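Local structure of yeast glycogen phosphorylase (Saccharomyces cerevisiae, 1YGP) at residues 178-183 and 864-869; 249-254 and 422-427; 535-540 and 552-557; 622-627 and 644-649. The protein belongs to the carbohydrate phosphorylase family of the GT-B clan, enzymes built from two domains, and binds pyridoxal-5'-phosphate. All blocks are in the same frame, centred on the assembly; numbering follows the deposited sequence.

Contact 1: residues 178-183 and 864-869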
loop_
_atom_site.group_PDB
_atom_site.type_symbol
_atom_site.label_atom_id
_atom_site.label_comp_id
_atom_site.label_asym_id
_atom_site.label_seq_id
_atom_site.Cartn_x
_atom_site.Cartn_y
_atom_site.Cartn_z
ATOM N N ALA A 178 -7.833 -7.284 27.255
ATOM C CA ALA A 178 -8.836 -6.286 26.909
ATOM C C ALA A 178 -10.155 -6.553 27.579
ATOM O O ALA A 178 -10.807 -5.610 28.020
ATOM C CB ALA A 178 -9.106 -6.245 25.414
ATOM N N THR A 179 -10.569 -7.818 27.705
ATOM C CA THR A 179 -11.832 -8.125 28.386
ATOM C C THR A 179 -11.715 -7.753 29.851
ATOM O O THR A 179 -12.622 -7.165 30.434
ATOM C CB THR A 179 -12.171 -9.623 28.261
ATOM O OG1 THR A 179 -12.356 -9.838 26.879
ATOM C CG2 THR A 179 -13.436 -10.061 28.927
ATOM N N GLU A 180 -10.557 -8.042 30.438
ATOM C CA GLU A 180 -10.336 -7.777 31.843
ATOM C C GLU A 180 -10.008 -6.329 32.193
ATOM O O GLU A 180 -9.770 -6.023 33.364
ATOM C CB GLU A 180 -9.232 -8.723 32.318
ATOM C CG GLU A 180 -9.904 -10.049 32.608
ATOM C CD GLU A 180 -9.058 -11.177 33.176
ATOM O OE1 GLU A 180 -7.953 -10.932 33.659
ATOM O OE2 GLU A 180 -9.517 -12.318 33.146
ATOM N N GLY A 181 -9.996 -5.403 31.235
ATOM C CA GLY A 181 -9.635 -4.018 31.502
ATOM C C GLY A 181 -8.232 -3.895 32.095
ATOM O O GLY A 181 -7.997 -3.040 32.946
ATOM N N ILE A 182 -7.291 -4.763 31.724
ATOM C CA ILE A 182 -5.913 -4.718 32.216
ATOM C C ILE A 182 -5.269 -3.688 31.286
ATOM O O ILE A 182 -5.450 -3.826 30.076
ATOM C CB ILE A 182 -5.212 -6.121 32.065
ATOM C CG1 ILE A 182 -5.746 -7.124 33.066
ATOM C CG2 ILE A 182 -3.718 -5.966 32.235
ATOM C CD1 ILE A 182 -5.400 -6.812 34.520
ATOM N N PRO A 183 -4.513 -2.668 31.700
ATOM C CA PRO A 183 -3.902 -1.717 30.778
ATOM C C PRO A 183 -2.704 -2.309 30.032
ATOM O O PRO A 183 -1.542 -2.115 30.410
ATOM C CB PRO A 183 -3.579 -0.527 31.678
ATOM C CG PRO A 183 -4.559 -0.686 32.818
ATOM C CD PRO A 183 -4.431 -2.175 33.063
ATOM N N CYS A 864 -5.364 -17.493 32.683
ATOM C CA CYS A 864 -3.921 -17.226 32.496
ATOM C C CYS A 864 -3.604 -15.765 32.798
ATOM O O CYS A 864 -2.636 -15.450 33.501
ATOM C CB CYS A 864 -3.374 -17.371 31.088
ATOM S SG CYS A 864 -3.719 -18.853 30.128
ATOM N N ILE A 865 -4.431 -14.834 32.310
ATOM C CA ILE A 865 -4.173 -13.423 32.525
ATOM C C ILE A 865 -4.431 -13.035 33.971
ATOM O O ILE A 865 -3.718 -12.149 34.467
ATOM C CB ILE A 865 -5.031 -12.619 31.524
ATOM C CG1 ILE A 865 -4.517 -12.946 30.128
ATOM C CG2 ILE A 865 -4.932 -11.125 31.744
ATOM C CD1 ILE A 865 -3.019 -12.675 29.882
ATOM N N GLU A 866 -5.357 -13.690 34.686
ATOM C CA GLU A 866 -5.522 -13.413 36.106
ATOM C C GLU A 866 -4.226 -13.761 36.844
ATOM O O GLU A 866 -3.662 -12.947 37.578
ATOM C CB GLU A 866 -6.666 -14.239 36.672
ATOM C CG GLU A 866 -8.047 -13.750 36.225
ATOM C CD GLU A 866 -9.259 -14.662 36.491
ATOM O OE1 GLU A 866 -9.240 -15.510 37.391
ATOM O OE2 GLU A 866 -10.248 -14.513 35.772
ATOM N N GLU A 867 -3.654 -14.919 36.537
ATOM C CA GLU A 867 -2.476 -15.399 37.224
ATOM C C GLU A 867 -1.298 -14.503 36.956
ATOM O O GLU A 867 -0.570 -14.127 37.885
ATOM C CB GLU A 867 -2.094 -16.808 36.792
ATOM C CG GLU A 867 -3.201 -17.835 36.994
ATOM C CD GLU A 867 -2.673 -19.228 37.249
ATOM O OE1 GLU A 867 -2.107 -19.870 36.361
ATOM O OE2 GLU A 867 -2.829 -19.676 38.375
ATOM N N TYR A 868 -1.115 -14.113 35.696
ATOM C CA TYR A 868 0.005 -13.268 35.329
ATOM C C TYR A 868 -0.122 -11.937 36.023
ATOM O O TYR A 868 0.839 -11.505 36.671
ATOM C CB TYR A 868 0.041 -13.037 33.835
ATOM C CG TYR A 868 0.811 -14.047 32.997
ATOM C CD1 TYR A 868 2.191 -13.920 32.861
ATOM C CD2 TYR A 868 0.132 -15.030 32.291
ATOM C CE1 TYR A 868 2.890 -14.762 32.009
ATOM C CE2 TYR A 868 0.834 -15.874 31.436
ATOM C CZ TYR A 868 2.210 -15.740 31.288
ATOM O OH TYR A 868 2.893 -16.566 30.399
ATOM N N SER A 869 -1.312 -11.338 35.973
ATOM C CA SER A 869 -1.536 -10.056 36.604
ATOM C C SER A 869 -1.244 -10.125 38.086
ATOM O O SER A 869 -0.544 -9.245 38.601
ATOM C CB SER A 869 -2.966 -9.589 36.424
ATOM O OG SER A 869 -3.275 -9.441 35.044
#
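Glu180 and Ile865 approach to 8.4 Å between their CA atoms, and Ile182 and Ser869 to 8.2 Å, where the turn just after helix 165-179 faces helix 861-873. A Schellman motif closes helix 165-179, with Gly181 at positive phi; Glu180 before it and Ile182 after it both direct CB toward helix 861-873. The side chain of Glu180, extended beyond CG, brings OE1 to 3.6 Å from CG2 of Ile865. Its other oxygen, OE2, lies 3.5 Å from OE2 of Glu866, with the carboxylate planes 34° apart; were both groups ionised, the pair would probably be unfavourable, and the exposed position of Glu866 may allow solvent to screen it. Ile182 carries the apolar half, with CG1 4.3 Å from CG2 of Ile865 and CD1 reaching the hydroxyl of Ser869. Tyr868 OH is hydrogen-bonded to Thr403 OG1 and Asn482 ND2, both on strands of the nine-stranded sheet, consistent with the C-terminal helix of a GT-B enzyme returning to the first domain. Ser869 OG is itself held within its helix, 2.8 Å from Ile865 O, which OG and Ser869 N approach from opposite faces of the carbonyl plane.

Contact 2: residues 249-254 and 422-427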
loop_
_atom_site.group_PDB
_atom_site.type_symbol
_atom_site.label_atom_id
_atom_site.label_comp_id
_atom_site.label_asym_id
_atom_site.label_seq_id
_atom_site.Cartn_x
_atom_site.Cartn_y
_atom_site.Cartn_z
ATOM N N SER A 249 28.398 6.468 27.099
ATOM C CA SER A 249 29.180 6.381 25.887
ATOM C C SER A 249 28.359 6.859 24.703
ATOM O O SER A 249 27.136 6.934 24.809
ATOM C CB SER A 249 29.586 4.944 25.697
ATOM O OG SER A 249 30.333 4.443 26.794
ATOM N N GLN A 250 28.979 7.186 23.576
ATOM C CA GLN A 250 28.248 7.643 22.418
ATOM C C GLN A 250 28.356 6.619 21.306
ATOM O O GLN A 250 29.448 6.200 20.895
ATOM C CB GLN A 250 28.809 8.968 21.909
ATOM N N TRP A 251 27.186 6.162 20.863
ATOM C CA TRP A 251 27.116 5.260 19.732
ATOM C C TRP A 251 26.910 6.151 18.511
ATOM O O TRP A 251 25.904 6.856 18.365
ATOM C CB TRP A 251 25.945 4.296 19.899
ATOM C CG TRP A 251 25.754 3.251 18.799
ATOM C CD1 TRP A 251 26.683 2.959 17.822
ATOM C CD2 TRP A 251 24.622 2.498 18.657
ATOM N NE1 TRP A 251 26.137 2.037 17.066
ATOM C CE2 TRP A 251 24.917 1.732 17.520
ATOM C CE3 TRP A 251 23.403 2.361 19.318
ATOM C CZ2 TRP A 251 23.993 0.823 17.030
ATOM C CZ3 TRP A 251 22.479 1.448 18.822
ATOM C CH2 TRP A 251 22.772 0.689 17.690
ATOM N N ILE A 252 27.930 6.191 17.669
ATOM C CA ILE A 252 27.864 6.903 16.410
ATOM C C ILE A 252 27.653 5.742 15.453
ATOM O O ILE A 252 28.595 5.065 15.043
ATOM C CB ILE A 252 29.192 7.621 16.191
ATOM C CG1 ILE A 252 29.384 8.641 17.290
ATOM C CG2 ILE A 252 29.209 8.285 14.823
ATOM C CD1 ILE A 252 30.818 9.219 17.344
ATOM N N GLY A 253 26.385 5.444 15.187
ATOM C CA GLY A 253 25.998 4.324 14.337
ATOM C C GLY A 253 26.237 4.543 12.850
ATOM O O GLY A 253 26.565 5.645 12.424
ATOM N N GLY A 254 26.043 3.519 12.033
ATOM C CA GLY A 254 26.302 3.652 10.616
ATOM C C GLY A 254 25.067 3.585 9.726
ATOM O O GLY A 254 25.175 3.906 8.551
ATOM N N HIS A 422 29.370 -6.456 15.532
ATOM C CA HIS A 422 29.437 -5.645 14.335
ATOM C C HIS A 422 28.183 -4.852 14.078
ATOM O O HIS A 422 28.209 -3.769 13.498
ATOM C CB HIS A 422 29.723 -6.563 13.146
ATOM C CG HIS A 422 29.609 -5.919 11.773
ATOM N ND1 HIS A 422 30.288 -4.891 11.270
ATOM C CD2 HIS A 422 28.692 -6.327 10.834
ATOM C CE1 HIS A 422 29.822 -4.653 10.068
ATOM N NE2 HIS A 422 28.863 -5.521 9.822
ATOM N N LEU A 423 27.081 -5.505 14.378
ATOM C CA LEU A 423 25.777 -4.939 14.119
ATOM C C LEU A 423 25.353 -4.064 15.278
ATOM O O LEU A 423 24.681 -3.046 15.084
ATOM C CB LEU A 423 24.832 -6.109 13.898
ATOM C CG LEU A 423 23.493 -6.030 13.184
ATOM C CD1 LEU A 423 22.422 -6.141 14.234
ATOM C CD2 LEU A 423 23.413 -4.794 12.286
ATOM N N LEU A 424 25.747 -4.446 16.489
ATOM C CA LEU A 424 25.347 -3.747 17.688
ATOM C C LEU A 424 26.547 -3.534 18.633
ATOM O O LEU A 424 26.602 -4.174 19.696
ATOM C CB LEU A 424 24.186 -4.586 18.320
ATOM C CG LEU A 424 22.902 -4.843 17.474
ATOM C CD1 LEU A 424 21.842 -5.562 18.264
ATOM C CD2 LEU A 424 22.295 -3.530 17.055
ATOM N N PRO A 425 27.511 -2.625 18.356
ATOM C CA PRO A 425 28.722 -2.460 19.153
ATOM C C PRO A 425 28.543 -2.096 20.626
ATOM O O PRO A 425 29.119 -2.727 21.513
ATOM C CB PRO A 425 29.530 -1.440 18.377
ATOM C CG PRO A 425 28.619 -0.803 17.368
ATOM C CD PRO A 425 27.676 -1.946 17.070
ATOM N N ARG A 426 27.695 -1.127 20.962
ATOM C CA ARG A 426 27.471 -0.743 22.357
ATOM C C ARG A 426 26.710 -1.804 23.137
ATOM O O ARG A 426 26.970 -2.036 24.315
ATOM C CB ARG A 426 26.699 0.581 22.394
ATOM C CG ARG A 426 26.375 1.134 23.769
ATOM C CD ARG A 426 27.673 1.475 24.479
ATOM N NE ARG A 426 27.483 2.275 25.680
ATOM C CZ ARG A 426 27.988 1.886 26.840
ATOM N NH1 ARG A 426 28.683 0.755 26.948
ATOM N NH2 ARG A 426 27.813 2.649 27.910
ATOM N N HIS A 427 25.774 -2.505 22.493
ATOM C CA HIS A 427 24.970 -3.507 23.186
ATOM C C HIS A 427 25.866 -4.697 23.477
ATOM O O HIS A 427 25.602 -5.363 24.469
ATOM C CB HIS A 427 23.784 -3.981 22.357
ATOM C CG HIS A 427 22.773 -2.882 22.061
ATOM N ND1 HIS A 427 21.716 -2.564 22.786
ATOM C CD2 HIS A 427 22.792 -2.031 20.966
ATOM C CE1 HIS A 427 21.096 -1.580 22.187
ATOM N NE2 HIS A 427 21.743 -1.259 21.101
#
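NH2 of Arg426, lying against Ser249, is gripped by two acceptors outside the contact: OD1 of Asp383 in a salt bridge and the backbone O of Thr245. NH1 adds a salt bridge to Glu429, and these partners together help fix the rotation of the guanidinium. Ser249 OG sits over one face of that group, 3.2 Å above its plane and toward the rim; it makes no hydrogen bond there and is bonded instead to Ser247 O. The Asp383 oxygen also accepts from Ser249 N, which ties both sides of the contact to one carboxylate. Beyond this polar corner Trp251 does most of the packing. With CG anti to the backbone N (chi1 -179°), the indole starts out from the strand toward the helix. NE1 lies 3.8 Å from CG of Pro425 while donating to Tyr233 O. At the far end of the indole, CH2 stands 4.3 Å from CD2 of Leu424 and CZ3 lies 3.6 Å from NE2 of His427. The imidazole edge is turned to the face of the six-membered ring, centroids 5.4 Å apart and planes at 87°. Strand 250-252, paired with 235-237 in a two-stranded antiparallel sheet, is laid on the first turn of helix 425-445, with an offset edge-to-face aromatic pair among its contacts.

Contact 3: residues 535-540 and 552-557; sequences ETLNDP and TQLEKY
Leu537 meets Gln553, Leu554 and Tyr557 just where a Schellman motif ends helix 527-536, with Asn538 at positive phi and its N bonded back to Glu535 O. Apolar contacts come first. CD1 of Leu537 lies 3.7 Å from CD2 of Leu554, the two side chains crossing at about a right angle, and the same methyl stands 4.1 Å from CE1 of Tyr557. Leu554 extends this apolar patch away from the turn: it touches Phe563 of helix 562-584, as Thr536 does, and Val850 of helix 842-856. A second kind of contact sets aliphatic carbon against a polar chain. Leu537 and Gln553 slide past each other in opposite directions, CG of the leucine 3.7 Å from CD of the amide. Thr536 contributes its hydroxyl side, OG1 being 3.9 Å from CD2 of Leu554; with chi1 at 61° this oxygen stands between the backbone N and the carbonyl carbon, and it is bonded back to Leu532 O in its own helix. The polar ends of the 3-10 segment 552-555 and the residues after it are joined locally: Gln553 NE2 donates to Tyr557 OH over 3.0 Å, at an N-H...O angle of 142°, and the hydroxyl oxygen lies only 2° out of the amide plane.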
loop_
_atom_site.group_PDB
_atom_site.type_symbol
_atom_site.label_atom_id
_atom_site.label_comp_id
_atom_site.label_asym_id
_atom_site.label_seq_id
_atom_site.Cartn_x
_atom_site.Cartn_y
_atom_site.Cartn_z
ATOM N N GLU A 535 -28.810 -22.133 26.401
ATOM C CA GLU A 535 -30.133 -22.693 26.567
ATOM C C GLU A 535 -30.152 -23.597 27.798
ATOM O O GLU A 535 -30.851 -23.288 28.762
ATOM C CB GLU A 535 -30.497 -23.503 25.350
ATOM C CG GLU A 535 -31.812 -23.108 24.729
ATOM C CD GLU A 535 -31.704 -23.044 23.211
ATOM O OE1 GLU A 535 -31.553 -24.083 22.560
ATOM O OE2 GLU A 535 -31.753 -21.935 22.685
ATOM N N THR A 536 -29.336 -24.642 27.887
ATOM C CA THR A 536 -29.479 -25.608 28.960
ATOM C C THR A 536 -29.185 -25.037 30.330
ATOM O O THR A 536 -29.941 -25.226 31.290
ATOM C CB THR A 536 -28.576 -26.806 28.655
ATOM O OG1 THR A 536 -27.236 -26.350 28.591
ATOM C CG2 THR A 536 -28.966 -27.454 27.334
ATOM N N LEU A 537 -28.104 -24.272 30.394
ATOM C CA LEU A 537 -27.745 -23.668 31.640
ATOM C C LEU A 537 -28.544 -22.409 31.892
ATOM O O LEU A 537 -28.362 -21.790 32.940
ATOM C CB LEU A 537 -26.245 -23.404 31.623
ATOM C CG LEU A 537 -25.367 -24.408 32.373
ATOM C CD1 LEU A 537 -25.653 -25.840 31.942
ATOM C CD2 LEU A 537 -23.920 -24.054 32.108
ATOM N N ASN A 538 -29.444 -22.018 30.974
ATOM C CA ASN A 538 -30.322 -20.850 31.123
ATOM C C ASN A 538 -29.540 -19.575 31.402
ATOM O O ASN A 538 -29.779 -18.830 32.363
ATOM C CB ASN A 538 -31.326 -21.089 32.263
ATOM C CG ASN A 538 -32.522 -20.145 32.301
ATOM O OD1 ASN A 538 -33.637 -20.613 32.517
ATOM N ND2 ASN A 538 -32.479 -18.824 32.171
ATOM N N ASP A 539 -28.586 -19.277 30.530
ATOM C CA ASP A 539 -27.766 -18.102 30.696
ATOM C C ASP A 539 -27.769 -17.217 29.450
ATOM O O ASP A 539 -26.770 -17.133 28.740
ATOM C CB ASP A 539 -26.380 -18.611 31.067
ATOM C CG ASP A 539 -25.335 -17.553 31.360
ATOM O OD1 ASP A 539 -25.673 -16.383 31.544
ATOM O OD2 ASP A 539 -24.165 -17.919 31.399
ATOM N N PRO A 540 -28.822 -16.460 29.155
ATOM C CA PRO A 540 -29.008 -15.770 27.884
ATOM C C PRO A 540 -27.945 -14.720 27.589
ATOM O O PRO A 540 -27.731 -14.326 26.450
ATOM C CB PRO A 540 -30.380 -15.180 27.992
ATOM C CG PRO A 540 -30.432 -14.772 29.448
ATOM C CD PRO A 540 -29.791 -15.979 30.133
ATOM N N THR A 552 -19.347 -26.630 34.649
ATOM C CA THR A 552 -19.421 -27.908 35.344
ATOM C C THR A 552 -20.870 -28.359 35.576
ATOM O O THR A 552 -21.154 -29.553 35.714
ATOM C CB THR A 552 -18.660 -27.805 36.683
ATOM O OG1 THR A 552 -18.912 -26.523 37.253
ATOM C CG2 THR A 552 -17.184 -27.995 36.494
ATOM N N GLN A 553 -21.841 -27.436 35.534
ATOM C CA GLN A 553 -23.254 -27.758 35.653
ATOM C C GLN A 553 -23.678 -28.682 34.525
ATOM O O GLN A 553 -24.605 -29.479 34.711
ATOM C CB GLN A 553 -24.101 -26.503 35.593
ATOM C CG GLN A 553 -25.589 -26.731 35.893
ATOM C CD GLN A 553 -26.484 -25.503 35.703
ATOM O OE1 GLN A 553 -26.119 -24.373 36.039
ATOM N NE2 GLN A 553 -27.694 -25.653 35.167
ATOM N N LEU A 554 -23.003 -28.677 33.372
ATOM C CA LEU A 554 -23.386 -29.555 32.280
ATOM C C LEU A 554 -23.310 -31.022 32.704
ATOM O O LEU A 554 -24.090 -31.852 32.227
ATOM C CB LEU A 554 -22.477 -29.302 31.081
ATOM C CG LEU A 554 -22.588 -27.959 30.359
ATOM C CD1 LEU A 554 -21.320 -27.744 29.559
ATOM C CD2 LEU A 554 -23.812 -27.919 29.448
ATOM N N GLU A 555 -22.470 -31.350 33.692
ATOM C CA GLU A 555 -22.333 -32.711 34.194
ATOM C C GLU A 555 -23.626 -33.348 34.683
ATOM O O GLU A 555 -23.815 -34.560 34.564
ATOM C CB GLU A 555 -21.355 -32.766 35.360
ATOM N N LYS A 556 -24.546 -32.533 35.204
ATOM C CA LYS A 556 -25.833 -33.032 35.654
ATOM C C LYS A 556 -26.612 -33.649 34.485
ATOM O O LYS A 556 -27.119 -34.778 34.528
ATOM C CB LYS A 556 -26.619 -31.874 36.241
ATOM N N TYR A 557 -26.567 -32.952 33.354
ATOM C CA TYR A 557 -27.338 -33.325 32.188
ATOM C C TYR A 557 -26.645 -34.408 31.394
ATOM O O TYR A 557 -27.147 -34.785 30.328
ATOM C CB TYR A 557 -27.567 -32.114 31.276
ATOM C CG TYR A 557 -28.162 -30.896 31.971
ATOM C CD1 TYR A 557 -27.314 -30.079 32.731
ATOM C CD2 TYR A 557 -29.523 -30.588 31.863
ATOM C CE1 TYR A 557 -27.809 -28.960 33.388
ATOM C CE2 TYR A 557 -30.025 -29.456 32.519
ATOM C CZ TYR A 557 -29.162 -28.651 33.280
ATOM O OH TYR A 557 -29.623 -27.535 33.959
#

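Contact 4: residues 622-627 and 644-649. Unlike the reference sequence in segment 644-649: Arg644 (reference Lys).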
loop_
_atom_site.group_PDB
_atom_site.type_symbol
_atom_site.label_atom_id
_atom_site.label_comp_id
_atom_site.label_asym_id
_atom_site.label_seq_id
_atom_site.Cartn_x
_atom_site.Cartn_y
_atom_site.Cartn_z
ATOM N N ILE A 622 -2.517 -45.243 9.142
ATOM C CA ILE A 622 -3.552 -45.243 8.093
ATOM C C ILE A 622 -3.269 -46.332 7.101
ATOM O O ILE A 622 -4.155 -47.161 6.871
ATOM C CB ILE A 622 -3.670 -43.935 7.254
ATOM C CG1 ILE A 622 -4.221 -42.836 8.120
ATOM C CG2 ILE A 622 -4.645 -44.111 6.091
ATOM C CD1 ILE A 622 -4.537 -41.562 7.355
ATOM N N ILE A 623 -2.057 -46.336 6.534
ATOM C CA ILE A 623 -1.677 -47.373 5.591
ATOM C C ILE A 623 -1.894 -48.734 6.226
ATOM O O ILE A 623 -2.548 -49.538 5.562
ATOM C CB ILE A 623 -0.209 -47.246 5.159
ATOM C CG1 ILE A 623 0.049 -45.912 4.470
ATOM C CG2 ILE A 623 0.100 -48.360 4.173
ATOM C CD1 ILE A 623 1.536 -45.660 4.185
ATOM N N TYR A 624 -1.465 -49.002 7.470
ATOM C CA TYR A 624 -1.699 -50.289 8.122
ATOM C C TYR A 624 -3.169 -50.682 8.037
ATOM O O TYR A 624 -3.469 -51.763 7.526
ATOM C CB TYR A 624 -1.290 -50.270 9.614
ATOM C CG TYR A 624 -1.753 -51.534 10.351
ATOM C CD1 TYR A 624 -1.050 -52.735 10.208
ATOM C CD2 TYR A 624 -2.951 -51.505 11.085
ATOM C CE1 TYR A 624 -1.557 -53.900 10.783
ATOM C CE2 TYR A 624 -3.460 -52.665 11.656
ATOM C CZ TYR A 624 -2.758 -53.856 11.500
ATOM O OH TYR A 624 -3.265 -55.005 12.079
ATOM N N ARG A 625 -4.085 -49.853 8.524
ATOM C CA ARG A 625 -5.492 -50.167 8.478
ATOM C C ARG A 625 -5.871 -50.473 7.037
ATOM O O ARG A 625 -6.384 -51.564 6.812
ATOM C CB ARG A 625 -6.291 -48.984 9.008
ATOM C CG ARG A 625 -7.803 -49.183 8.917
ATOM C CD ARG A 625 -8.539 -47.896 9.208
ATOM N NE ARG A 625 -9.140 -47.881 10.530
ATOM C CZ ARG A 625 -10.467 -47.749 10.647
ATOM N NH1 ARG A 625 -11.259 -47.647 9.561
ATOM N NH2 ARG A 625 -11.010 -47.661 11.859
ATOM N N TYR A 626 -5.548 -49.631 6.052
ATOM C CA TYR A 626 -5.888 -49.867 4.650
ATOM C C TYR A 626 -5.410 -51.237 4.142
ATOM O O TYR A 626 -6.159 -51.997 3.512
ATOM C CB TYR A 626 -5.272 -48.771 3.787
ATOM C CG TYR A 626 -5.547 -48.933 2.306
ATOM C CD1 TYR A 626 -6.858 -48.832 1.829
ATOM C CD2 TYR A 626 -4.486 -49.141 1.420
ATOM C CE1 TYR A 626 -7.108 -48.930 0.456
ATOM C CE2 TYR A 626 -4.730 -49.238 0.047
ATOM C CZ TYR A 626 -6.040 -49.128 -0.427
ATOM O OH TYR A 626 -6.287 -49.184 -1.788
ATOM N N LEU A 627 -4.158 -51.576 4.433
ATOM C CA LEU A 627 -3.598 -52.860 4.054
ATOM C C LEU A 627 -4.354 -54.018 4.698
ATOM O O LEU A 627 -4.630 -55.034 4.052
ATOM C CB LEU A 627 -2.129 -52.869 4.454
ATOM C CG LEU A 627 -1.096 -52.938 3.342
ATOM C CD1 LEU A 627 -1.555 -52.251 2.052
ATOM C CD2 LEU A 627 0.159 -52.321 3.915
ATOM N N ARG A 644 -17.268 -54.008 9.906
ATOM C CA ARG A 644 -17.469 -54.296 11.320
ATOM C C ARG A 644 -16.153 -54.198 12.078
ATOM O O ARG A 644 -16.157 -53.796 13.240
ATOM C CB ARG A 644 -18.036 -55.709 11.527
ATOM N N LYS A 645 -15.031 -54.563 11.456
ATOM C CA LYS A 645 -13.735 -54.467 12.109
ATOM C C LYS A 645 -13.033 -53.121 11.973
ATOM O O LYS A 645 -12.328 -52.683 12.886
ATOM C CB LYS A 645 -12.777 -55.530 11.577
ATOM C CG LYS A 645 -12.758 -56.775 12.444
ATOM C CD LYS A 645 -11.375 -57.426 12.411
ATOM C CE LYS A 645 -10.241 -56.508 12.922
ATOM N NZ LYS A 645 -10.367 -56.130 14.326
ATOM N N TYR A 646 -13.154 -52.470 10.818
ATOM C CA TYR A 646 -12.497 -51.205 10.552
ATOM C C TYR A 646 -13.621 -50.301 10.093
ATOM O O TYR A 646 -13.959 -50.266 8.908
ATOM C CB TYR A 646 -11.449 -51.338 9.436
ATOM C CG TYR A 646 -10.345 -52.322 9.757
ATOM C CD1 TYR A 646 -9.408 -51.996 10.734
ATOM C CD2 TYR A 646 -10.296 -53.563 9.120
ATOM C CE1 TYR A 646 -8.421 -52.912 11.086
ATOM C CE2 TYR A 646 -9.309 -54.485 9.469
ATOM C CZ TYR A 646 -8.377 -54.150 10.454
ATOM O OH TYR A 646 -7.398 -55.053 10.826
ATOM N N PRO A 647 -14.300 -49.589 10.974
ATOM C CA PRO A 647 -15.429 -48.775 10.580
ATOM C C PRO A 647 -15.026 -47.426 9.963
ATOM O O PRO A 647 -13.918 -46.929 10.178
ATOM C CB PRO A 647 -16.220 -48.687 11.870
ATOM C CG PRO A 647 -15.568 -49.645 12.846
ATOM C CD PRO A 647 -14.122 -49.605 12.414
ATOM N N ARG A 648 -16.022 -46.817 9.299
ATOM C CA ARG A 648 -15.978 -45.541 8.583
ATOM C C ARG A 648 -15.343 -44.351 9.313
ATOM O O ARG A 648 -15.833 -43.873 10.354
ATOM C CB ARG A 648 -17.419 -45.271 8.179
ATOM C CG ARG A 648 -17.614 -44.155 7.184
ATOM C CD ARG A 648 -18.985 -44.246 6.528
ATOM N NE ARG A 648 -18.956 -45.079 5.330
ATOM C CZ ARG A 648 -19.500 -46.299 5.269
ATOM N NH1 ARG A 648 -20.121 -46.859 6.318
ATOM N NH2 ARG A 648 -19.397 -46.973 4.122
ATOM N N LYS A 649 -14.260 -43.867 8.700
ATOM C CA LYS A 649 -13.356 -42.878 9.261
ATOM C C LYS A 649 -12.922 -41.932 8.148
ATOM O O LYS A 649 -12.956 -42.287 6.962
ATOM C CB LYS A 649 -12.139 -43.609 9.811
ATOM C CG LYS A 649 -11.170 -42.956 10.777
ATOM C CD LYS A 649 -9.953 -43.859 10.790
ATOM C CE LYS A 649 -9.010 -43.675 11.993
ATOM N NZ LYS A 649 -9.533 -44.177 13.259
#
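Tyr624 opens the contact loosely, its OH 4.3 Å from OH of Tyr646, while its side chain also touches Phe824 and Leu828 of helix 820-840. Arg625, next along helix 615-634, carries nearly all the rest. CG is anti to the backbone N (chi1 176°), and the side chain slides past Tyr646 in the opposite direction, with its CG 3.7 Å from CD1 of that ring. Farther out the chain bends at chi3 and the guanidinium is held between two aliphatic surfaces: CD of Lys649 lies 3.9 Å above the centre of one face, and CB of Tyr646 lies over the opposite face, offset toward the rim. At the edge, NH1 donates to Pro647 O over 2.8 Å in a fairly straight bond (163°); the oxygen is close to the guanidinium plane, whereas the donor stands 40° out of the carbonyl plane. NH2 adds a weak bond to the same oxygen and forms a salt bridge with Asp835 of helix 820-840. That carboxylate probably offsets the like charge of Lys649, whose NZ is 4.0 Å from Arg625 NH2. The whole contact lies within a beta-alpha-beta crossover of the six-stranded parallel sheet: helices 615-634 and 639-645 connect the adjacent strands 601-606 and 649-654, Lys649 begins the second of these, and helix 820-840 packs alongside.

Overall arrangement
Contact 1 joins positions 681 residues apart and so encloses the other three along the chain, which follow one another as contacts 2, 3 and 4. Contacts 1 and 2, with centres about 37 Å apart, belong to the part of the fold built round the nine-stranded mixed sheet; contact 4 belongs to the six-stranded parallel sheet. Contacts 2 and 4 lie on opposite sides of the chain's centre, about 63 Å apart between centres. Contact 3, about 26 Å from contact 1 and 37 Å from contact 4 between centres, occupies the connection leading from helix 527-536 to helix 562-584. Contacts 3 and 4 are local in sequence, whereas contact 2 spans 168 residues; the late helix of contact 1 brings the chain back across the two-domain GT-B architecture.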